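PDB 5FX8: manganese lipoxygenase from Gaeumannomyces graminis, which uses a manganese centre to oxygenate linoleic and alpha-linolenic acids to their 11S- and 13R-hydroperoxides, with the 11S product finally converted into the 13R form. Local coordinates for residues Y398-R403 against F602-L607; A587-D592 against L596-P601. All blocks are in the same frame, centred on the assembly; numbering follows the deposited sequence.

Interaction 1. Residues Y398-R403 against F602-L607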
loop_
_atom_site.group_PDB
_atom_site.type_symbol
_atom_site.label_atom_id
_atom_site.label_comp_id
_atom_site.label_asym_id
_atom_site.label_seq_id
_atom_site.Cartn_x
_atom_site.Cartn_y
_atom_site.Cartn_z
ATOM N N TYR A 398 -14.146 11.611 6.899
ATOM C CA TYR A 398 -15.240 12.062 6.059
ATOM C C TYR A 398 -14.856 13.311 5.274
ATOM O O TYR A 398 -15.239 13.459 4.116
ATOM C CB TYR A 398 -16.462 12.307 6.933
ATOM C CG TYR A 398 -17.704 12.709 6.222
ATOM C CD1 TYR A 398 -17.962 12.278 4.937
ATOM C CD2 TYR A 398 -18.626 13.530 6.837
ATOM C CE1 TYR A 398 -19.082 12.637 4.305
ATOM C CE2 TYR A 398 -19.748 13.899 6.204
ATOM C CZ TYR A 398 -19.975 13.453 4.940
ATOM O OH TYR A 398 -21.108 13.825 4.282
ATOM N N GLU A 399 -14.091 14.218 5.865
ATOM C CA GLU A 399 -13.796 15.460 5.164
ATOM C C GLU A 399 -12.781 15.232 4.054
ATOM O O GLU A 399 -12.980 15.662 2.911
ATOM C CB GLU A 399 -13.306 16.512 6.165
ATOM C CG GLU A 399 -14.336 16.897 7.238
ATOM C CD GLU A 399 -13.737 17.169 8.637
ATOM O OE1 GLU A 399 -12.510 17.389 8.775
ATOM O OE2 GLU A 399 -14.515 17.183 9.619
ATOM N N ASP A 400 -11.690 14.538 4.375
ATOM C CA ASP A 400 -10.732 14.159 3.342
ATOM C C ASP A 400 -11.375 13.298 2.261
ATOM O O ASP A 400 -11.138 13.519 1.069
ATOM C CB ASP A 400 -9.543 13.456 3.986
ATOM C CG ASP A 400 -8.596 14.434 4.614
ATOM O OD1 ASP A 400 -8.828 15.623 4.376
ATOM O OD2 ASP A 400 -7.630 14.066 5.317
ATOM N N ALA A 401 -12.207 12.337 2.659
ATOM C CA ALA A 401 -12.919 11.486 1.714
ATOM C C ALA A 401 -13.853 12.296 0.825
ATOM O O ALA A 401 -13.952 12.051 -0.379
ATOM C CB ALA A 401 -13.713 10.405 2.454
ATOM N N HIS A 402 -14.569 13.238 1.408
ATOM C CA HIS A 402 -15.475 14.055 0.635
ATOM C C HIS A 402 -14.724 14.857 -0.413
ATOM O O HIS A 402 -15.162 14.939 -1.564
ATOM C CB HIS A 402 -16.260 14.960 1.564
ATOM C CG HIS A 402 -17.054 15.989 0.840
ATOM N ND1 HIS A 402 -18.285 15.717 0.281
ATOM C CD2 HIS A 402 -16.776 17.281 0.546
ATOM C CE1 HIS A 402 -18.735 16.804 -0.317
ATOM N NE2 HIS A 402 -17.838 17.763 -0.175
ATOM N N ARG A 403 -13.571 15.424 -0.057
ATOM C CA ARG A 403 -12.810 16.150 -1.069
ATOM C C ARG A 403 -12.357 15.222 -2.190
ATOM O O ARG A 403 -12.632 15.472 -3.374
ATOM C CB ARG A 403 -11.619 16.868 -0.448
ATOM C CG ARG A 403 -12.008 17.881 0.545
ATOM C CD ARG A 403 -10.790 18.537 1.160
ATOM N NE ARG A 403 -11.115 19.225 2.413
ATOM C CZ ARG A 403 -11.528 20.488 2.511
ATOM N NH1 ARG A 403 -11.679 21.235 1.439
ATOM N NH2 ARG A 403 -11.788 21.002 3.696
ATOM N N PHE A 602 -2.829 14.171 16.500
ATOM C CA PHE A 602 -1.866 13.669 15.531
ATOM C C PHE A 602 -2.261 14.128 14.139
ATOM O O PHE A 602 -3.414 14.458 13.872
ATOM C CB PHE A 602 -1.720 12.135 15.569
ATOM C CG PHE A 602 -2.935 11.376 15.116
ATOM C CD1 PHE A 602 -4.006 11.158 15.983
ATOM C CD2 PHE A 602 -2.983 10.830 13.853
ATOM C CE1 PHE A 602 -5.111 10.445 15.582
ATOM C CE2 PHE A 602 -4.071 10.120 13.456
ATOM C CZ PHE A 602 -5.152 9.922 14.326
ATOM N N VAL A 603 -1.271 14.147 13.258
ATOM C CA VAL A 603 -1.459 14.533 11.870
ATOM C C VAL A 603 -1.737 13.290 11.050
ATOM O O VAL A 603 -0.927 12.365 11.022
ATOM C CB VAL A 603 -0.231 15.265 11.328
ATOM C CG1 VAL A 603 -0.439 15.555 9.909
ATOM C CG2 VAL A 603 -0.005 16.527 12.093
ATOM N N TRP A 604 -2.870 13.279 10.365
ATOM C CA TRP A 604 -3.348 12.131 9.617
ATOM C C TRP A 604 -3.365 12.500 8.139
ATOM O O TRP A 604 -3.876 13.563 7.773
ATOM C CB TRP A 604 -4.732 11.731 10.126
ATOM C CG TRP A 604 -5.325 10.555 9.458
ATOM C CD1 TRP A 604 -4.980 9.253 9.645
ATOM C CD2 TRP A 604 -6.374 10.561 8.496
ATOM N NE1 TRP A 604 -5.740 8.451 8.852
ATOM C CE2 TRP A 604 -6.604 9.229 8.131
ATOM C CE3 TRP A 604 -7.134 11.563 7.898
ATOM C CZ2 TRP A 604 -7.571 8.869 7.194
ATOM C CZ3 TRP A 604 -8.096 11.211 6.962
ATOM C CH2 TRP A 604 -8.309 9.878 6.625
ATOM N N THR A 605 -2.759 11.645 7.300
ATOM C CA THR A 605 -2.536 11.970 5.900
ATOM C C THR A 605 -2.789 10.790 4.987
ATOM O O THR A 605 -2.210 10.715 3.906
ATOM C CB THR A 605 -1.108 12.433 5.655
ATOM O OG1 THR A 605 -0.214 11.379 6.008
ATOM C CG2 THR A 605 -0.782 13.660 6.457
ATOM N N ALA A 606 -3.625 9.849 5.413
ATOM C CA ALA A 606 -3.728 8.562 4.748
ATOM C C ALA A 606 -4.406 8.659 3.407
ATOM O O ALA A 606 -4.371 7.697 2.633
ATOM C CB ALA A 606 -4.516 7.595 5.595
ATOM N N LEU A 607 -5.066 9.773 3.136
ATOM C CA LEU A 607 -5.807 9.934 1.912
ATOM C C LEU A 607 -5.137 10.900 0.970
ATOM O O LEU A 607 -5.770 11.344 0.014
ATOM C CB LEU A 607 -7.220 10.390 2.233
ATOM C CG LEU A 607 -8.174 9.262 2.528
ATOM C CD1 LEU A 607 -9.423 9.881 2.988
ATOM C CD2 LEU A 607 -8.370 8.470 1.253
HETATM O O HOH W 1 -5.829 11.918 4.911
#
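The indole of Trp604 has one face turned to water 1, which stands off its centre, and to the backbone N of Ala606, which lies over the middle of the ring. At its CZ3 corner the indole meets Asp400, whose OD2 comes in obliquely to 3.3 Å from CZ3. Carboxylate and indole planes are only 10° apart, and the two side chains run past each other in opposite directions. A chi1 of -179° swings the indole of Trp604 away from its own amide N and sends the six-membered ring toward the helix carrying Asp400. No direct hydrogen bond links the segments; water 1 does so instead, donating to Asp400 OD2 (2.8 Å) and accepting from Leu607 N (2.9 Å). The same OD2 forms a salt bridge with Arg589, so the buried carboxylate is both charge-paired and hydrated. Leu607 CD1 packs 3.7 Å from Asp400 CB and equally close to Ala401 N. The contact joins helix 396-420 to the irregular C-terminal segment that leads toward the metal ligand Val618. Trp472 of helix 460-481 touches both Ala401 and Leu607, while Phe489 of helix 485-490 meets the Trp604 ring.

Interaction 2. Residues A587-D592 against L596-P601. With NAG (2-acetamido-2-deoxy-beta-D-glucopyranose), chain D.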
loop_
_atom_site.group_PDB
_atom_site.type_symbol
_atom_site.label_atom_id
_atom_site.label_comp_id
_atom_site.label_asym_id
_atom_site.label_seq_id
_atom_site.Cartn_x
_atom_site.Cartn_y
_atom_site.Cartn_z
ATOM N N ALA A 587 -0.555 17.412 2.646
ATOM C CA ALA A 587 0.852 17.474 3.034
ATOM C C ALA A 587 1.178 18.723 3.843
ATOM O O ALA A 587 2.136 18.723 4.622
ATOM C CB ALA A 587 1.756 17.418 1.812
ATOM N N GLY A 588 0.428 19.795 3.676
ATOM C CA GLY A 588 0.774 20.912 4.518
ATOM C C GLY A 588 0.259 20.861 5.937
ATOM O O GLY A 588 0.415 21.841 6.662
ATOM N N ARG A 589 -0.335 19.754 6.368
ATOM C CA ARG A 589 -1.025 19.713 7.653
ATOM C C ARG A 589 -0.062 19.787 8.829
ATOM O O ARG A 589 1.038 19.240 8.795
ATOM C CB ARG A 589 -1.833 18.440 7.772
ATOM C CG ARG A 589 -3.289 18.651 7.685
ATOM C CD ARG A 589 -4.024 17.345 7.574
ATOM N NE ARG A 589 -5.160 17.540 6.696
ATOM C CZ ARG A 589 -5.900 16.598 6.149
ATOM N NH1 ARG A 589 -5.658 15.311 6.359
ATOM N NH2 ARG A 589 -6.891 16.962 5.371
ATOM N N GLY A 590 -0.504 20.425 9.894
ATOM C CA GLY A 590 0.325 20.592 11.062
ATOM C C GLY A 590 -0.582 20.973 12.199
ATOM O O GLY A 590 -1.796 20.979 12.029
ATOM N N PHE A 591 -0.026 21.309 13.346
ATOM C CA PHE A 591 -0.831 21.496 14.535
ATOM C C PHE A 591 -1.185 22.958 14.719
ATOM O O PHE A 591 -0.387 23.836 14.406
ATOM C CB PHE A 591 -0.080 20.991 15.757
ATOM C CG PHE A 591 0.176 19.532 15.741
ATOM C CD1 PHE A 591 -0.817 18.647 16.100
ATOM C CD2 PHE A 591 1.417 19.038 15.391
ATOM C CE1 PHE A 591 -0.581 17.308 16.104
ATOM C CE2 PHE A 591 1.660 17.697 15.396
ATOM C CZ PHE A 591 0.660 16.828 15.757
ATOM N N ASP A 592 -2.382 23.214 15.241
ATOM C CA ASP A 592 -2.810 24.575 15.526
ATOM C C ASP A 592 -2.360 24.971 16.933
ATOM O O ASP A 592 -1.467 24.351 17.522
ATOM C CB ASP A 592 -4.323 24.717 15.324
ATOM C CG ASP A 592 -5.145 23.840 16.251
ATOM O OD1 ASP A 592 -4.642 23.436 17.303
ATOM O OD2 ASP A 592 -6.321 23.554 15.939
ATOM N N LEU A 596 -3.738 20.561 17.982
ATOM C CA LEU A 596 -4.650 19.694 17.267
ATOM C C LEU A 596 -4.499 19.860 15.766
ATOM O O LEU A 596 -4.214 20.954 15.273
ATOM C CB LEU A 596 -6.074 19.987 17.652
ATOM C CG LEU A 596 -6.407 19.802 19.114
ATOM C CD1 LEU A 596 -7.862 20.136 19.289
ATOM C CD2 LEU A 596 -6.148 18.389 19.503
ATOM N N SER A 597 -4.696 18.757 15.043
ATOM C CA SER A 597 -4.790 18.763 13.583
ATOM C C SER A 597 -6.076 18.070 13.188
ATOM O O SER A 597 -6.256 16.889 13.497
ATOM C CB SER A 597 -3.600 18.058 12.937
ATOM O OG SER A 597 -3.823 17.909 11.553
ATOM N N GLN A 598 -6.961 18.794 12.500
ATOM C CA GLN A 598 -8.337 18.346 12.274
ATOM C C GLN A 598 -8.992 17.917 13.572
ATOM O O GLN A 598 -9.766 16.967 13.606
ATOM C CB GLN A 598 -8.418 17.196 11.278
ATOM C CG GLN A 598 -7.614 17.377 10.050
ATOM C CD GLN A 598 -7.606 16.133 9.216
ATOM O OE1 GLN A 598 -8.360 16.016 8.256
ATOM N NE2 GLN A 598 -6.755 15.182 9.580
ATOM N N GLY A 599 -8.645 18.582 14.660
ATOM C CA GLY A 599 -9.267 18.285 15.933
ATOM C C GLY A 599 -8.692 17.094 16.644
ATOM O O GLY A 599 -9.374 16.501 17.468
ATOM N N MET A 600 -7.448 16.739 16.350
ATOM C CA MET A 600 -6.816 15.510 16.778
ATOM C C MET A 600 -5.396 15.781 17.223
ATOM O O MET A 600 -4.720 16.630 16.649
ATOM C CB MET A 600 -6.732 14.487 15.647
ATOM C CG MET A 600 -7.982 13.885 15.198
ATOM S SD MET A 600 -7.666 12.612 13.959
ATOM C CE MET A 600 -9.307 12.058 13.883
ATOM N N PRO A 601 -4.892 15.002 18.153
ATOM C CA PRO A 601 -3.514 15.193 18.605
ATOM C C PRO A 601 -2.467 14.535 17.728
ATOM O O PRO A 601 -1.332 14.342 18.174
ATOM C CB PRO A 601 -3.525 14.565 20.003
ATOM C CG PRO A 601 -4.939 14.482 20.375
ATOM C CD PRO A 601 -5.674 14.236 19.126
HETATM C C1 NAG D . 0.657 16.487 19.903
HETATM C C2 NAG D . 0.373 17.629 20.904
HETATM C C3 NAG D . 0.958 18.949 20.411
HETATM C C4 NAG D . 2.405 18.781 19.974
HETATM C C5 NAG D . 2.500 17.633 18.987
HETATM C C6 NAG D . 3.902 17.384 18.499
HETATM C C7 NAG D . -1.641 17.469 22.299
HETATM C C8 NAG D . -3.117 17.700 22.360
HETATM N N2 NAG D . -1.051 17.773 21.142
HETATM O O3 NAG D . 0.884 19.905 21.463
HETATM O O4 NAG D . 2.879 19.975 19.362
HETATM O O5 NAG D . 2.045 16.432 19.621
HETATM O O6 NAG D . 4.614 16.558 19.401
HETATM O O7 NAG D . -1.017 17.018 23.243
HETATM O O HOH W 2 -7.812 21.364 14.746
#
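With chi1 of Asp592 at 62°, CG sits between the backbone N and the carbonyl carbon, and the carboxylate is folded back toward Leu596; in Phe591, CG anti to the carbonyl carbon (chi1 -65°) lays the ring between the sugar and the carbonyls of Met600 and Pro601. Asp592 and Leu596 are joined twice. Asp592 N donates to Leu596 O (2.9 Å), a nearly straight bond, and Leu596 N donates to Asp592 OD1 (3.1 Å), meeting it from above the carboxylate plane. OD1 also takes the amide of Lys594, two residues on, in an Asx turn. The other oxygen, OD2, takes a hydrogen from water 2, which in turn accepts from Gly599 N. Gln598 and Gly599 form a type I' turn, closed by Ser597 N to Met600 O at 2.7 Å and a weak return bond from Met600 N to Ser597 O.

The Phe591 ring has Met600 O near its plane at the edge, whereas one face bears C5 of an N-acetylglucosamine, 3.7 Å from CE2. The sugar belongs to the surface glycan at Asn157, and its acetyl methyl C8 rests against Pro601 CB (3.9 Å). On the helix 566-587 side of the loop, the Arg589 guanidinium and Gln598 amide are stacked with planes 27° apart, their side chains crossing at about a right angle. Gln598 OE1 lies over the guanidinium face, 3.3 Å from Arg589 CZ, but accepts no hydrogen bond from Arg589, whose polar end is held by Asp400 and the carbonyl of Trp604.

This irregular loop follows helix 566-587. Leu596 and Pro601 pack on Leu162 of helix 161-166, Met600 reaches Met166 of the same helix, and Gln598 lies against Pro396 and Asp400 of helix 396-420.

How the interactions relate
Interaction 1 is buried, its centre about 12 Å from the centre of the chain, whereas interaction 2 is partly exposed, its centre about 21 Å out, and lies beside a glycan. Their chemistry follows their place: 398-403 and 602-607 are distant in sequence and meet through an aspartate, an indole, a leucine and one bridging water, while 587-592 and 596-601 are sequence neighbours joined by direct hydrogen bonds of a local loop. Segment 602-607 follows directly on 596-601, and both contacts bear on helix 396-420. Arg589 of the outer loop connects with both segments of the inner contact, its NH1 2.6 Å from Asp400 OD2.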